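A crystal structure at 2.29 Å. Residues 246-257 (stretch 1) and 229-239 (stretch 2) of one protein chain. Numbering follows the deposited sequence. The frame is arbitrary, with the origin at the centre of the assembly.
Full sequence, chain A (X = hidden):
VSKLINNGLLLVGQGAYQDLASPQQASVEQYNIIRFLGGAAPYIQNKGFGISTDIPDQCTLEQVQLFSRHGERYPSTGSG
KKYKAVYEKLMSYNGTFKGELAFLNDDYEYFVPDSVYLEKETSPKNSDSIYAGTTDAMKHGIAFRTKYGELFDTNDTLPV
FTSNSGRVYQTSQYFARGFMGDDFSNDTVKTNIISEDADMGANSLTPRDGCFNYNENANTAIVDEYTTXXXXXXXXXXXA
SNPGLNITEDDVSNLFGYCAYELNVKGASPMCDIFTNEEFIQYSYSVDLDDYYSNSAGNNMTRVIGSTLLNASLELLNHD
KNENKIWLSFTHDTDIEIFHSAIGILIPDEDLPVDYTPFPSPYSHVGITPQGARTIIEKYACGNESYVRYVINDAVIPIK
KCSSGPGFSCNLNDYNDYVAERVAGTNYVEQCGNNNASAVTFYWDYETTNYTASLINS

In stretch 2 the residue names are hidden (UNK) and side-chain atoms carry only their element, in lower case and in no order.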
ATOM      1  N   ASN A 246       9.446 -14.884  37.172  1.00 30.15           N
ATOM      2  CA  ASN A 246       9.031 -16.248  37.413  1.00 30.57           C
ATOM      3  C   ASN A 246       7.810 -16.641  36.561  1.00 29.79           C
ATOM      4  O   ASN A 246       6.669 -16.603  37.026  1.00 29.92           O
ATOM      5  CB  ASN A 246       8.781 -16.468  38.918  1.00 31.39           C
ATOM      6  CG  ASN A 246       8.612 -17.951  39.279  1.00 33.61           C
ATOM      7  OD1 ASN A 246       8.927 -18.847  38.475  1.00 35.19           O
ATOM      8  ND2 ASN A 246       8.091 -18.215  40.477  1.00 35.88           N
ATOM      9  N   ILE A 247       8.059 -16.976  35.299  1.00 28.78           N
ATOM     10  CA  ILE A 247       7.032 -17.528  34.439  1.00 27.07           C
ATOM     11  C   ILE A 247       7.615 -18.734  33.739  1.00 26.92           C
ATOM     12  O   ILE A 247       8.840 -18.901  33.677  1.00 26.58           O
ATOM     13  CB  ILE A 247       6.468 -16.485  33.430  1.00 27.11           C
ATOM     14  CG1 ILE A 247       7.537 -16.016  32.433  1.00 26.68           C
ATOM     15  CG2 ILE A 247       5.799 -15.277  34.153  1.00 25.21           C
ATOM     16  CD1 ILE A 247       6.991 -15.077  31.310  1.00 26.67           C
ATOM     17  N   THR A 248       6.728 -19.578  33.234  1.00 26.63           N
ATOM     18  CA  THR A 248       7.103 -20.798  32.531  1.00 27.31           C
ATOM     19  C   THR A 248       7.036 -20.660  31.012  1.00 26.07           C
ATOM     20  O   THR A 248       6.532 -19.663  30.467  1.00 24.45           O
ATOM     21  CB  THR A 248       6.182 -21.972  32.963  1.00 28.21           C
ATOM     22  OG1 THR A 248       4.828 -21.615  32.711  1.00 28.59           O
ATOM     23  CG2 THR A 248       6.199 -22.165  34.515  1.00 30.50           C
ATOM     24  N   GLU A 249       7.549 -21.700  30.360  1.00 26.14           N
ATOM     25  CA  GLU A 249       7.467 -21.912  28.928  1.00 26.41           C
ATOM     26  C   GLU A 249       6.012 -21.985  28.500  1.00 26.12           C
ATOM     27  O   GLU A 249       5.671 -21.418  27.481  1.00 25.30           O
ATOM     28  CB  GLU A 249       8.160 -23.207  28.557  1.00 26.61           C
ATOM     29  CG  GLU A 249       9.627 -23.035  28.247  1.00 31.06           C
ATOM     30  CD  GLU A 249      10.538 -23.322  29.419  1.00 34.72           C
ATOM     31  OE1 GLU A 249      10.075 -23.260  30.578  1.00 37.97           O
ATOM     32  OE2 GLU A 249      11.733 -23.615  29.180  1.00 37.70           O
ATOM     33  N   ASP A 250       5.188 -22.660  29.310  1.00 26.26           N
ATOM     34  CA  ASP A 250       3.735 -22.692  29.205  1.00 28.05           C
ATOM     35  C   ASP A 250       3.111 -21.311  29.187  1.00 27.07           C
ATOM     36  O   ASP A 250       2.214 -21.070  28.405  1.00 27.58           O
ATOM     37  CB  ASP A 250       3.108 -23.474  30.393  1.00 29.59           C
ATOM     38  CG  ASP A 250       1.552 -23.603  30.288  1.00 35.20           C
ATOM     39  OD1 ASP A 250       1.098 -24.124  29.214  1.00 40.28           O
ATOM     40  OD2 ASP A 250       0.706 -23.247  31.218  1.00 38.58           O
ATOM     41  N   ASP A 251       3.538 -20.444  30.097  1.00 26.19           N
ATOM     42  CA  ASP A 251       3.123 -19.045  30.131  1.00 26.44           C
ATOM     43  C   ASP A 251       3.448 -18.314  28.834  1.00 25.75           C
ATOM     44  O   ASP A 251       2.579 -17.689  28.247  1.00 26.00           O
ATOM     45  CB  ASP A 251       3.786 -18.333  31.312  1.00 26.68           C
ATOM     46  CG  ASP A 251       3.330 -18.905  32.659  1.00 29.28           C
ATOM     47  OD1 ASP A 251       2.243 -19.550  32.704  1.00 32.15           O
ATOM     48  OD2 ASP A 251       3.987 -18.780  33.709  1.00 30.31           O
ATOM     49  N   VAL A 252       4.707 -18.423  28.415  1.00 24.95           N
ATOM     50  CA  VAL A 252       5.224 -17.837  27.205  1.00 24.53           C
ATOM     51  C   VAL A 252       4.403 -18.346  26.011  1.00 24.54           C
ATOM     52  O   VAL A 252       3.985 -17.572  25.183  1.00 24.83           O
ATOM     53  CB  VAL A 252       6.723 -18.147  27.022  1.00 23.80           C
ATOM     54  CG1 VAL A 252       7.237 -17.591  25.680  1.00 23.85           C
ATOM     55  CG2 VAL A 252       7.548 -17.584  28.190  1.00 22.11           C
ATOM     56  N   SER A 253       4.145 -19.633  25.962  1.00 24.33           N
ATOM     57  CA  SER A 253       3.335 -20.195  24.911  1.00 24.86           C
ATOM     58  C   SER A 253       1.938 -19.562  24.834  1.00 23.83           C
ATOM     59  O   SER A 253       1.414 -19.352  23.764  1.00 23.53           O
ATOM     60  CB  SER A 253       3.195 -21.674  25.138  1.00 25.16           C
ATOM     61  OG  SER A 253       2.511 -22.226  24.034  1.00 28.28           O
ATOM     62  N   ASN A 254       1.367 -19.238  25.991  1.00 23.21           N
ATOM     63  CA  ASN A 254       0.080 -18.574  26.104  1.00 22.15           C
ATOM     64  C   ASN A 254       0.121 -17.106  25.737  1.00 20.66           C
ATOM     65  O   ASN A 254      -0.888 -16.479  25.436  1.00 20.09           O
ATOM     66  CB  ASN A 254      -0.439 -18.760  27.534  1.00 23.43           C
ATOM     67  CG  ASN A 254      -1.007 -20.138  27.747  1.00 24.48           C
ATOM     68  OD1 ASN A 254      -0.928 -20.715  28.839  1.00 25.86           O
ATOM     69  ND2 ASN A 254      -1.575 -20.688  26.692  1.00 24.76           N
ATOM     70  N   LEU A 255       1.308 -16.546  25.693  1.00 19.78           N
ATOM     71  CA  LEU A 255       1.405 -15.142  25.407  1.00 18.63           C
ATOM     72  C   LEU A 255       1.204 -14.899  23.913  1.00 18.22           C
ATOM     73  O   LEU A 255       0.862 -13.790  23.502  1.00 17.54           O
ATOM     74  CB  LEU A 255       2.731 -14.585  25.926  1.00 18.80           C
ATOM     75  CG  LEU A 255       2.892 -14.458  27.425  1.00 17.92           C
ATOM     76  CD1 LEU A 255       4.302 -13.837  27.766  1.00 15.65           C
ATOM     77  CD2 LEU A 255       1.759 -13.616  27.961  1.00 16.32           C
ATOM     78  N   PHE A 256       1.409 -15.943  23.108  1.00 18.18           N
ATOM     79  CA  PHE A 256       1.020 -15.882  21.676  1.00 18.08           C
ATOM     80  C   PHE A 256      -0.455 -15.690  21.496  1.00 17.18           C
ATOM     81  O   PHE A 256      -0.850 -14.785  20.767  1.00 18.53           O
ATOM     82  CB  PHE A 256       1.460 -17.109  20.870  1.00 17.60           C
ATOM     83  CG  PHE A 256       2.914 -17.193  20.677  1.00 16.91           C
ATOM     84  CD1 PHE A 256       3.530 -16.478  19.655  1.00 17.71           C
ATOM     85  CD2 PHE A 256       3.692 -17.990  21.525  1.00 16.30           C
ATOM     86  CE1 PHE A 256       4.923 -16.572  19.474  1.00 18.64           C
ATOM     87  CE2 PHE A 256       5.053 -18.092  21.362  1.00 18.11           C
ATOM     88  CZ  PHE A 256       5.681 -17.382  20.327  1.00 18.96           C
ATOM     89  N   GLY A 257      -1.268 -16.512  22.163  1.00 16.74           N
ATOM     90  CA  GLY A 257      -2.726 -16.317  22.144  1.00 17.11           C
ATOM     91  C   GLY A 257      -3.106 -14.969  22.766  1.00 18.08           C
ATOM     92  O   GLY A 257      -4.003 -14.254  22.291  1.00 19.68           O
ATOM     93  N   UNK A 229      11.811 -25.677  22.289  1.00 27.15           N
ATOM     94  CA  UNK A 229      13.053 -24.969  22.606  1.00 28.13           C
ATOM     95  C   UNK A 229      12.932 -23.468  22.398  1.00 27.02           C
ATOM     96  O   UNK A 229      13.491 -22.690  23.152  1.00 27.17           O
ATOM     97  c   UNK A 229      15.308 -27.729  21.032  1.00 43.52           C
ATOM     98  c   UNK A 229      14.332 -27.053  21.997  1.00 36.27           C
ATOM     99  o   UNK A 229      14.833 -28.485  20.072  1.00 44.32           O
ATOM    100  o   UNK A 229      16.529 -27.489  21.255  1.00 43.30           O
ATOM    101  c   UNK A 229      14.212 -25.539  21.796  1.00 29.47           C
ATOM    102  N   UNK A 230      12.178 -23.052  21.389  1.00 25.99           N
ATOM    103  CA  UNK A 230      12.019 -21.634  21.113  1.00 24.57           C
ATOM    104  C   UNK A 230      11.349 -20.952  22.308  1.00 23.60           C
ATOM    105  O   UNK A 230      11.576 -19.787  22.553  1.00 23.98           O
ATOM    106  c   UNK A 230       7.002 -22.147  20.117  1.00 23.14           C
ATOM    107  c   UNK A 230      11.229 -21.422  19.811  1.00 24.01           C
ATOM    108  c   UNK A 230       7.851 -23.195  19.804  1.00 21.57           C
ATOM    109  c   UNK A 230       7.497 -20.882  20.313  1.00 21.95           C
ATOM    110  o   UNK A 230       5.647 -22.346  20.257  1.00 25.04           O
ATOM    111  c   UNK A 230       9.225 -22.959  19.725  1.00 21.73           C
ATOM    112  c   UNK A 230       8.873 -20.651  20.221  1.00 22.00           C
ATOM    113  c   UNK A 230       9.752 -21.684  19.924  1.00 22.65           C
ATOM    114  N   UNK A 231      10.527 -21.692  23.050  1.00 23.51           N
ATOM    115  CA  UNK A 231       9.859 -21.167  24.251  1.00 22.98           C
ATOM    116  C   UNK A 231      10.879 -20.886  25.340  1.00 23.30           C
ATOM    117  O   UNK A 231      10.872 -19.814  25.952  1.00 23.52           O
ATOM    118  c   UNK A 231       6.729 -23.440  24.260  1.00 22.06           C
ATOM    119  c   UNK A 231       8.760 -22.101  24.746  1.00 22.64           C
ATOM    120  c   UNK A 231       7.567 -22.269  23.784  1.00 22.69           C
ATOM    121  c   UNK A 231       6.724 -20.989  23.655  1.00 20.04           C
ATOM    122  N   UNK A 232      11.797 -21.825  25.528  1.00 23.45           N
ATOM    123  CA  UNK A 232      12.863 -21.667  26.490  1.00 24.13           C
ATOM    124  C   UNK A 232      13.738 -20.485  26.136  1.00 24.12           C
ATOM    125  O   UNK A 232      14.102 -19.690  27.016  1.00 24.01           O
ATOM    126  c   UNK A 232      14.677 -22.875  27.676  1.00 25.79           C
ATOM    127  c   UNK A 232      13.668 -22.919  26.520  1.00 24.55           C
ATOM    128  o   UNK A 232      12.786 -23.999  26.844  1.00 26.02           O
ATOM    129  N   UNK A 233      14.053 -20.345  24.850  1.00 23.88           N
ATOM    130  CA  UNK A 233      14.896 -19.250  24.427  1.00 24.40           C
ATOM    131  C   UNK A 233      14.173 -17.942  24.640  1.00 23.75           C
ATOM    132  O   UNK A 233      14.778 -16.981  25.103  1.00 23.62           O
ATOM    133  c   UNK A 233      16.207 -20.619  22.694  1.00 28.74           C
ATOM    134  n   UNK A 233      17.427 -23.051  21.106  1.00 45.37           N
ATOM    135  c   UNK A 233      16.425 -20.806  21.196  1.00 34.72           C
ATOM    136  c   UNK A 233      17.688 -21.591  20.910  1.00 34.02           C
ATOM    137  c   UNK A 233      15.329 -19.389  22.966  1.00 24.98           C
ATOM    138  N   UNK A 234      12.879 -17.907  24.330  1.00 22.86           N
ATOM    139  CA  UNK A 234      12.131 -16.665  24.485  1.00 22.69           C
ATOM    140  C   UNK A 234      12.140 -16.302  25.977  1.00 22.70           C
ATOM    141  O   UNK A 234      12.554 -15.210  26.335  1.00 21.90           O
ATOM    142  c   UNK A 234      10.725 -16.811  23.946  1.00 21.83           C
ATOM    143  N   UNK A 235      11.758 -17.262  26.829  1.00 22.94           N
ATOM    144  CA  UNK A 235      11.787 -17.117  28.276  1.00 23.75           C
ATOM    145  C   UNK A 235      13.133 -16.636  28.805  1.00 23.79           C
ATOM    146  O   UNK A 235      13.198 -15.682  29.568  1.00 23.58           O
ATOM    147  c   UNK A 235      10.120 -17.348  30.872  1.00 24.42           C
ATOM    148  c   UNK A 235      11.395 -18.442  28.946  1.00 23.82           C
ATOM    149  c   UNK A 235      10.777 -19.763  30.940  1.00 23.62           C
ATOM    150  c   UNK A 235      11.174 -18.410  30.462  1.00 24.63           C
ATOM    151  N   UNK A 236      14.209 -17.282  28.386  1.00 24.61           N
ATOM    152  CA  UNK A 236      15.540 -16.861  28.829  1.00 25.62           C
ATOM    153  C   UNK A 236      15.822 -15.457  28.419  1.00 25.64           C
ATOM    154  O   UNK A 236      16.493 -14.742  29.150  1.00 26.65           O
ATOM    155  n   UNK A 236      17.139 -20.118  28.216  1.00 29.71           N
ATOM    156  c   UNK A 236      16.567 -19.144  28.891  1.00 26.03           C
ATOM    157  c   UNK A 236      16.646 -17.784  28.304  1.00 25.92           C
ATOM    158  o   UNK A 236      15.974 -19.329  29.937  1.00 27.28           O
ATOM    159  N   UNK A 237      15.311 -15.035  27.265  1.00 25.68           N
ATOM    160  CA  UNK A 237      15.489 -13.639  26.858  1.00 25.40           C
ATOM    161  C   UNK A 237      14.758 -12.687  27.804  1.00 25.68           C
ATOM    162  O   UNK A 237      15.261 -11.615  28.160  1.00 25.81           O
ATOM    163  c   UNK A 237      13.098 -13.149  22.427  1.00 22.86           C
ATOM    164  n   UNK A 237      13.689 -12.110  23.020  1.00 21.05           N
ATOM    165  c   UNK A 237      15.057 -13.423  25.415  1.00 25.04           C
ATOM    166  n   UNK A 237      13.801 -14.212  22.004  1.00 19.00           N
ATOM    167  c   UNK A 237      15.117 -11.963  23.322  1.00 24.75           C
ATOM    168  c   UNK A 237      15.417 -12.067  24.849  1.00 25.18           C
ATOM    169  n   UNK A 237      11.767 -13.116  22.241  1.00 22.77           N
ATOM    170  N   UNK A 238      13.562 -13.089  28.205  1.00 25.92           N
ATOM    171  CA  UNK A 238      12.726 -12.285  29.100  1.00 25.84           C
ATOM    172  C   UNK A 238      13.402 -12.211  30.458  1.00 26.41           C
ATOM    173  O   UNK A 238      13.445 -11.145  31.088  1.00 26.69           O
ATOM    174  c   UNK A 238      10.999 -12.109  26.812  1.00 22.38           C
ATOM    175  c   UNK A 238      10.336 -12.129  25.596  1.00 22.33           C
ATOM    176  c   UNK A 238       8.853 -13.825  26.458  1.00 20.48           C
ATOM    177  c   UNK A 238      11.331 -12.908  29.194  1.00 24.44           C
ATOM    178  c   UNK A 238      10.597 -12.940  27.869  1.00 23.91           C
ATOM    179  c   UNK A 238       9.261 -12.996  25.409  1.00 21.68           C
ATOM    180  c   UNK A 238       9.525 -13.796  27.671  1.00 20.70           C
ATOM    181  N   UNK A 239      13.973 -13.337  30.876  1.00 26.75           N
ATOM    182  CA  UNK A 239      14.663 -13.428  32.182  1.00 27.91           C
ATOM    183  C   UNK A 239      15.914 -12.594  32.182  1.00 28.69           C
ATOM    184  O   UNK A 239      16.194 -11.920  33.159  1.00 30.05           O
ATOM    185  n   UNK A 239      13.108 -19.280  34.066  1.00 26.51           N
ATOM    186  c   UNK A 239      12.877 -17.813  33.858  1.00 25.72           C
ATOM    187  c   UNK A 239      14.984 -14.882  32.548  1.00 26.73           C
ATOM    188  c   UNK A 239      13.755 -15.673  32.926  1.00 25.90           C
ATOM    189  c   UNK A 239      14.105 -17.118  33.310  1.00 26.07           C
TER
HETATM  190  O   HOH W   1      10.855 -20.156  34.552  1.00 21.23           O

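Position 229 carries three carbons in a row, the third bearing two oxygens, a chain ending in a carboxylate. Its CA-to-CB bond points away from stretch 1 and no side-chain atom comes within 8.0 Å. Two carbons before the carboxyl carbon make it Glu-229.

Position 230 has one carbon leading to a six-carbon ring that bears one oxygen, which defines Tyr-230. Its CE1 lies 3.9 Å from CE2 of Phe-256, and that CE2 sits at the edge of the tyrosine ring, near its plane.

At 231 there are four carbons, forked at the second. CB is 3.7 Å from CG of Glu-249, and the CA-to-CB bond points toward stretch 1. The fork one carbon beyond CB identifies Leu-231. Its CD2 reaches CA of Ser-253 at 3.7 Å, CG1 of Val-252 at 4.0 Å and CE2 of Phe-256 at 4.1 Å, the last at the edge of the phenylalanine ring.

Position 232 shows one carbon carrying an oxygen and a second carbon. The oxygen lies 2.6 Å from OE2 of Glu-249, although the CA-to-CB bond points away overall. A hydroxyl and a methyl on CB give Thr-232, whose OG1 donates a hydrogen bond to that OE2.

Position 233, four carbons in a row ending in nitrogen, is Lys-233; it points away, its side chain no nearer than 8.3 Å to stretch 1. Position 234 has a single carbon, CB, 4.0 Å from CG1 of Val-252, and is therefore Ala-234.

At 235 four carbons again fork at the second, and one terminal carbon approaches CG1 of Ile-247 to 3.3 Å. This is Leu-235. The same CD1 is 3.7 Å from CG2 of Val-252, while CD2 is 3.6 Å from OE1 of Glu-249.

Position 236 has two carbons, the second with one oxygen and one nitrogen: an amide, Asn-236, making no contact across. Position 237 runs through three carbons and a nitrogen to a carbon with two more nitrogens. This guanidinium marks Arg-237, which bonds elsewhere in the structure.

Position 238 has one carbon and a six-carbon ring without oxygen, hence Phe-238; its CE2 lies 4.2 Å from CG1 of Val-252. Finally, 239 has four carbons in a row ending in nitrogen, Lys-239. A water accepts from its NZ at 2.5 Å and donates to O of Ile-247 at 2.5 Å, bridging the stretches.

The helices cross at 95° with a closest axial approach of 8.9 Å, and the stretches bury 557 Å² between them. Reciprocal knobs hold the crossing: Leu-231 sits among Glu-249, Val-252, Ser-253 and Phe-256, and Val-252 among Leu-231, Ala-234, Leu-235 and Phe-238. Thr-248 caps the helix of stretch 1, its OG1 accepting from N of Asp-251 at 3.1 Å. The threonine–glutamate hydrogen bond and the water bridge add polar links to this apolar packing.

Stretch 2 (229-239) EYLTKALNRFK
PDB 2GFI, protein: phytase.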